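UDP-L-Rhamnose Synthase (Acanthamoeba polyphaga mimivirus, PDB 7JID) probably makes UDP-L-rhamnose from a UDP-4-keto-6-deoxy-glucose precursor, using NADPH as reductant in a Rossmann-fold pocket. Local coordinates at residues Gln197-Asn208 with Leu267-Pro275. Residues are numbered along the deposited sequence; the frame is centred on the assembly and turned at random. Where two conformers were deposited one is given.
Sequences QMIPVMIDMARN and LQSLYPDVP. With EDO (1,2-ethanediol), chain E.
Helix 195-207, which packs on the parallel Rossmann-type sheet through Met202 and Met205, meets here helix 265-270 and the type I beta turn Tyr271-Val274 that follows it. Tyr271 carries the contact, its side chain reaching across to helix 195-207 and passing that of Val201, which points the other way. CG1 of Val201 sits over one ring face, 3.7 Å from the centroid and only 11° off the ring normal, a clear CH-pi contact. With that methyl anti to the backbone N (chi1 169°), CG2 is turned toward Val274 CG2, 4.2 Å away, and lies closer still to a bound ethanediol.

At the phenol end, Tyr271 OH donates to Asp204 OD2 over 2.6 Å, meeting the anti lone pair. The carboxylate stands almost perpendicular to the ring (89°), with OD2 in the ring plane at its edge. A water bonded to Asn208 ND2 donates to the same hydroxyl. Met205 approaches obliquely, its CG 3.5 Å from Tyr271 CE2, and its sulfur makes a Met-aromatic contact.

Deeper in, Met205 SD lies 4.0 Å from Leu267 CD1. Gln197 OE1, bonded to Asn218, rests against the Pro275 ring. The ethanediol, probably from the crystallisation liquor, accepts from Asp273 N through O2.

The hydroxyl is thus engaged both as donor and acceptor, which fixes the far end of the ring while Val201 supports its face; the short bond to a carboxylate probably makes the phenol a stronger acceptor for the water.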
loop_
_atom_site.group_PDB
_atom_site.type_symbol
_atom_site.label_atom_id
_atom_site.label_comp_id
_atom_site.label_asym_id
_atom_site.label_seq_id
_atom_site.Cartn_x
_atom_site.Cartn_y
_atom_site.Cartn_z
ATOM N N GLN A 197 14.579 -20.899 -18.048
ATOM C CA GLN A 197 15.841 -21.148 -17.337
ATOM C C GLN A 197 15.680 -20.969 -15.832
ATOM O O GLN A 197 16.359 -21.702 -15.057
ATOM C CB GLN A 197 16.925 -20.239 -17.929
ATOM C CG GLN A 197 17.282 -20.674 -19.333
ATOM C CD GLN A 197 18.088 -19.647 -20.085
ATOM O OE1 GLN A 197 18.652 -18.741 -19.474
ATOM N NE2 GLN A 197 18.132 -19.803 -21.406
ATOM N N MET A 198 14.852 -20.033 -15.385
ATOM C CA MET A 198 14.935 -19.613 -13.972
ATOM C C MET A 198 13.755 -20.180 -13.160
ATOM O O MET A 198 13.866 -20.175 -11.952
ATOM C CB MET A 198 15.091 -18.095 -13.886
ATOM C CG MET A 198 16.330 -17.640 -14.625
ATOM S SD MET A 198 16.842 -15.936 -14.248
ATOM C CE MET A 198 17.416 -16.171 -12.565
ATOM N N ILE A 199 12.704 -20.704 -13.806
ATOM C CA ILE A 199 11.596 -21.325 -13.022
ATOM C C ILE A 199 12.172 -22.512 -12.241
ATOM O O ILE A 199 11.929 -22.599 -11.040
ATOM C CB ILE A 199 10.371 -21.647 -13.889
ATOM C CG1 ILE A 199 9.536 -20.389 -14.100
ATOM C CG2 ILE A 199 9.531 -22.744 -13.224
ATOM C CD1 ILE A 199 8.408 -20.549 -15.066
ATOM N N PRO A 200 12.983 -23.399 -12.859
ATOM C CA PRO A 200 13.565 -24.495 -12.086
ATOM C C PRO A 200 14.371 -24.047 -10.874
ATOM O O PRO A 200 14.361 -24.720 -9.865
ATOM C CB PRO A 200 14.475 -25.173 -13.117
ATOM C CG PRO A 200 13.770 -24.915 -14.432
ATOM C CD PRO A 200 13.287 -23.485 -14.285
ATOM N N VAL A 201 15.100 -22.938 -11.000
ATOM C CA VAL A 201 15.878 -22.372 -9.886
ATOM C C VAL A 201 14.892 -21.931 -8.797
ATOM O O VAL A 201 15.163 -22.196 -7.612
ATOM C CB VAL A 201 16.745 -21.230 -10.417
ATOM C CG1 VAL A 201 17.371 -20.441 -9.321
ATOM C CG2 VAL A 201 17.820 -21.717 -11.390
ATOM N N MET A 202 13.809 -21.256 -9.188
ATOM C CA MET A 202 12.840 -20.715 -8.208
ATOM C C MET A 202 12.261 -21.907 -7.427
ATOM O O MET A 202 12.181 -21.825 -6.199
ATOM C CB MET A 202 11.720 -19.932 -8.891
ATOM C CG MET A 202 10.556 -19.717 -7.966
ATOM S SD MET A 202 9.338 -18.653 -8.661
ATOM C CE MET A 202 8.732 -19.702 -9.949
ATOM N N ILE A 203 11.880 -22.960 -8.143
ATOM C CA ILE A 203 11.305 -24.188 -7.515
ATOM C C ILE A 203 12.350 -24.775 -6.560
ATOM O O ILE A 203 11.974 -25.230 -5.458
ATOM C CB ILE A 203 10.837 -25.201 -8.573
ATOM C CG1 ILE A 203 9.582 -24.691 -9.267
ATOM C CG2 ILE A 203 10.596 -26.566 -7.926
ATOM C CD1 ILE A 203 9.102 -25.486 -10.417
ATOM N N ASP A 204 13.621 -24.850 -6.993
ATOM C CA ASP A 204 14.701 -25.400 -6.137
ATOM C C ASP A 204 14.783 -24.596 -4.834
ATOM O O ASP A 204 14.898 -25.159 -3.750
ATOM C CB ASP A 204 16.031 -25.469 -6.897
ATOM C CG ASP A 204 17.085 -26.276 -6.148
ATOM O OD1 ASP A 204 16.858 -27.529 -6.049
ATOM O OD2 ASP A 204 18.049 -25.667 -5.592
ATOM N N MET A 205 14.860 -23.274 -4.932
ATOM C CA MET A 205 14.903 -22.364 -3.774
ATOM C C MET A 205 13.708 -22.593 -2.814
ATOM O O MET A 205 13.956 -22.670 -1.606
ATOM C CB MET A 205 14.933 -20.909 -4.269
ATOM C CG MET A 205 16.253 -20.564 -4.854
ATOM S SD MET A 205 16.184 -18.899 -5.596
ATOM C CE MET A 205 16.830 -17.988 -4.196
ATOM N N ALA A 206 12.488 -22.749 -3.328
ATOM C CA ALA A 206 11.243 -22.971 -2.548
ATOM C C ALA A 206 11.341 -24.385 -1.926
ATOM O O ALA A 206 11.160 -24.513 -0.704
ATOM C CB ALA A 206 10.026 -22.847 -3.416
ATOM N N ARG A 207 11.798 -25.365 -2.696
ATOM C CA ARG A 207 12.018 -26.732 -2.129
ATOM C C ARG A 207 12.973 -26.637 -0.938
ATOM O O ARG A 207 12.755 -27.343 0.124
ATOM C CB ARG A 207 12.522 -27.668 -3.224
ATOM C CG ARG A 207 12.748 -29.085 -2.717
ATOM C CD ARG A 207 13.056 -29.980 -3.866
ATOM N NE ARG A 207 11.832 -30.385 -4.532
ATOM C CZ ARG A 207 11.478 -30.075 -5.753
ATOM N NH1 ARG A 207 12.257 -29.332 -6.513
ATOM N NH2 ARG A 207 10.354 -30.556 -6.238
ATOM N N ASN A 208 14.020 -25.820 -1.047
ATOM C CA ASN A 208 15.082 -25.704 -0.023
ATOM C C ASN A 208 14.659 -24.835 1.164
ATOM O O ASN A 208 15.469 -24.680 2.051
ATOM C CB ASN A 208 16.398 -25.196 -0.606
ATOM C CG ASN A 208 17.071 -26.196 -1.518
ATOM O OD1 ASN A 208 16.729 -27.384 -1.509
ATOM N ND2 ASN A 208 17.972 -25.719 -2.375
ATOM N N LEU A 267 22.209 -14.289 -6.040
ATOM C CA LEU A 267 21.670 -15.490 -6.705
ATOM C C LEU A 267 22.858 -16.299 -7.242
ATOM O O LEU A 267 22.792 -17.532 -7.183
ATOM C CB LEU A 267 20.738 -15.098 -7.848
ATOM C CG LEU A 267 20.039 -16.280 -8.519
ATOM C CD1 LEU A 267 19.132 -17.019 -7.545
ATOM C CD2 LEU A 267 19.299 -15.805 -9.739
ATOM N N GLN A 268 23.848 -15.635 -7.858
ATOM C CA GLN A 268 24.991 -16.354 -8.497
ATOM C C GLN A 268 25.780 -17.158 -7.455
ATOM O O GLN A 268 26.383 -18.165 -7.874
ATOM C CB GLN A 268 25.859 -15.374 -9.275
ATOM C CG GLN A 268 25.177 -14.883 -10.547
ATOM C CD GLN A 268 26.069 -13.928 -11.309
ATOM O OE1 GLN A 268 25.820 -12.714 -11.428
ATOM N NE2 GLN A 268 27.144 -14.493 -11.834
ATOM N N SER A 269 25.787 -16.724 -6.189
ATOM C CA SER A 269 26.486 -17.417 -5.071
ATOM C C SER A 269 25.852 -18.787 -4.859
ATOM O O SER A 269 26.568 -19.694 -4.399
ATOM C CB SER A 269 26.494 -16.629 -3.808
ATOM O OG SER A 269 25.181 -16.535 -3.224
ATOM N N LEU A 270 24.574 -18.944 -5.203
ATOM C CA LEU A 270 23.830 -20.211 -4.977
ATOM C C LEU A 270 23.665 -20.976 -6.282
ATOM O O LEU A 270 23.566 -22.221 -6.238
ATOM C CB LEU A 270 22.474 -19.884 -4.336
ATOM C CG LEU A 270 22.509 -19.211 -2.977
ATOM C CD1 LEU A 270 21.073 -19.068 -2.427
ATOM C CD2 LEU A 270 23.404 -19.958 -1.984
ATOM N N TYR A 271 23.557 -20.277 -7.406
ATOM C CA TYR A 271 23.215 -20.878 -8.709
ATOM C C TYR A 271 24.169 -20.294 -9.727
ATOM O O TYR A 271 23.797 -19.402 -10.482
ATOM C CB TYR A 271 21.747 -20.621 -9.036
ATOM C CG TYR A 271 20.838 -21.296 -8.055
ATOM C CD1 TYR A 271 20.535 -22.641 -8.166
ATOM C CD2 TYR A 271 20.273 -20.581 -7.011
ATOM C CE1 TYR A 271 19.687 -23.253 -7.266
ATOM C CE2 TYR A 271 19.451 -21.189 -6.075
ATOM C CZ TYR A 271 19.169 -22.533 -6.196
ATOM O OH TYR A 271 18.312 -23.110 -5.294
ATOM N N PRO A 272 25.432 -20.770 -9.747
ATOM C CA PRO A 272 26.422 -20.226 -10.681
ATOM C C PRO A 272 26.214 -20.610 -12.157
ATOM O O PRO A 272 26.850 -19.993 -12.976
ATOM C CB PRO A 272 27.742 -20.755 -10.086
ATOM C CG PRO A 272 27.330 -22.067 -9.458
ATOM C CD PRO A 272 25.998 -21.752 -8.802
ATOM N N ASP A 273 25.326 -21.528 -12.516
ATOM C CA ASP A 273 25.203 -21.986 -13.925
ATOM C C ASP A 273 24.066 -21.238 -14.632
ATOM O O ASP A 273 23.775 -21.595 -15.783
ATOM C CB ASP A 273 25.000 -23.506 -14.037
ATOM C CG ASP A 273 26.132 -24.316 -13.417
ATOM O OD1 ASP A 273 27.238 -23.736 -13.178
ATOM O OD2 ASP A 273 25.883 -25.502 -13.141
ATOM N N VAL A 274 23.374 -20.292 -13.965
ATOM C CA VAL A 274 22.337 -19.509 -14.686
ATOM C C VAL A 274 23.067 -18.747 -15.779
ATOM O O VAL A 274 23.957 -17.974 -15.462
ATOM C CB VAL A 274 21.588 -18.505 -13.788
ATOM C CG1 VAL A 274 20.555 -17.717 -14.595
ATOM C CG2 VAL A 274 20.933 -19.213 -12.604
ATOM N N PRO A 275 22.666 -18.904 -17.050
ATOM C CA PRO A 275 23.368 -18.291 -18.177
ATOM C C PRO A 275 23.284 -16.757 -18.132
ATOM O O PRO A 275 22.232 -16.230 -17.747
ATOM C CB PRO A 275 22.614 -18.792 -19.407
ATOM C CG PRO A 275 21.987 -20.096 -18.945
ATOM C CD PRO A 275 21.612 -19.836 -17.508
HETATM C C1 EDO E . 20.941 -23.229 -12.279
HETATM O O1 EDO E . 20.988 -23.015 -13.682
HETATM C C2 EDO E . 22.146 -23.850 -11.672
HETATM O O2 EDO E . 23.169 -22.975 -11.201
HETATM O O HOH W 1 18.441 -22.752 -2.555
#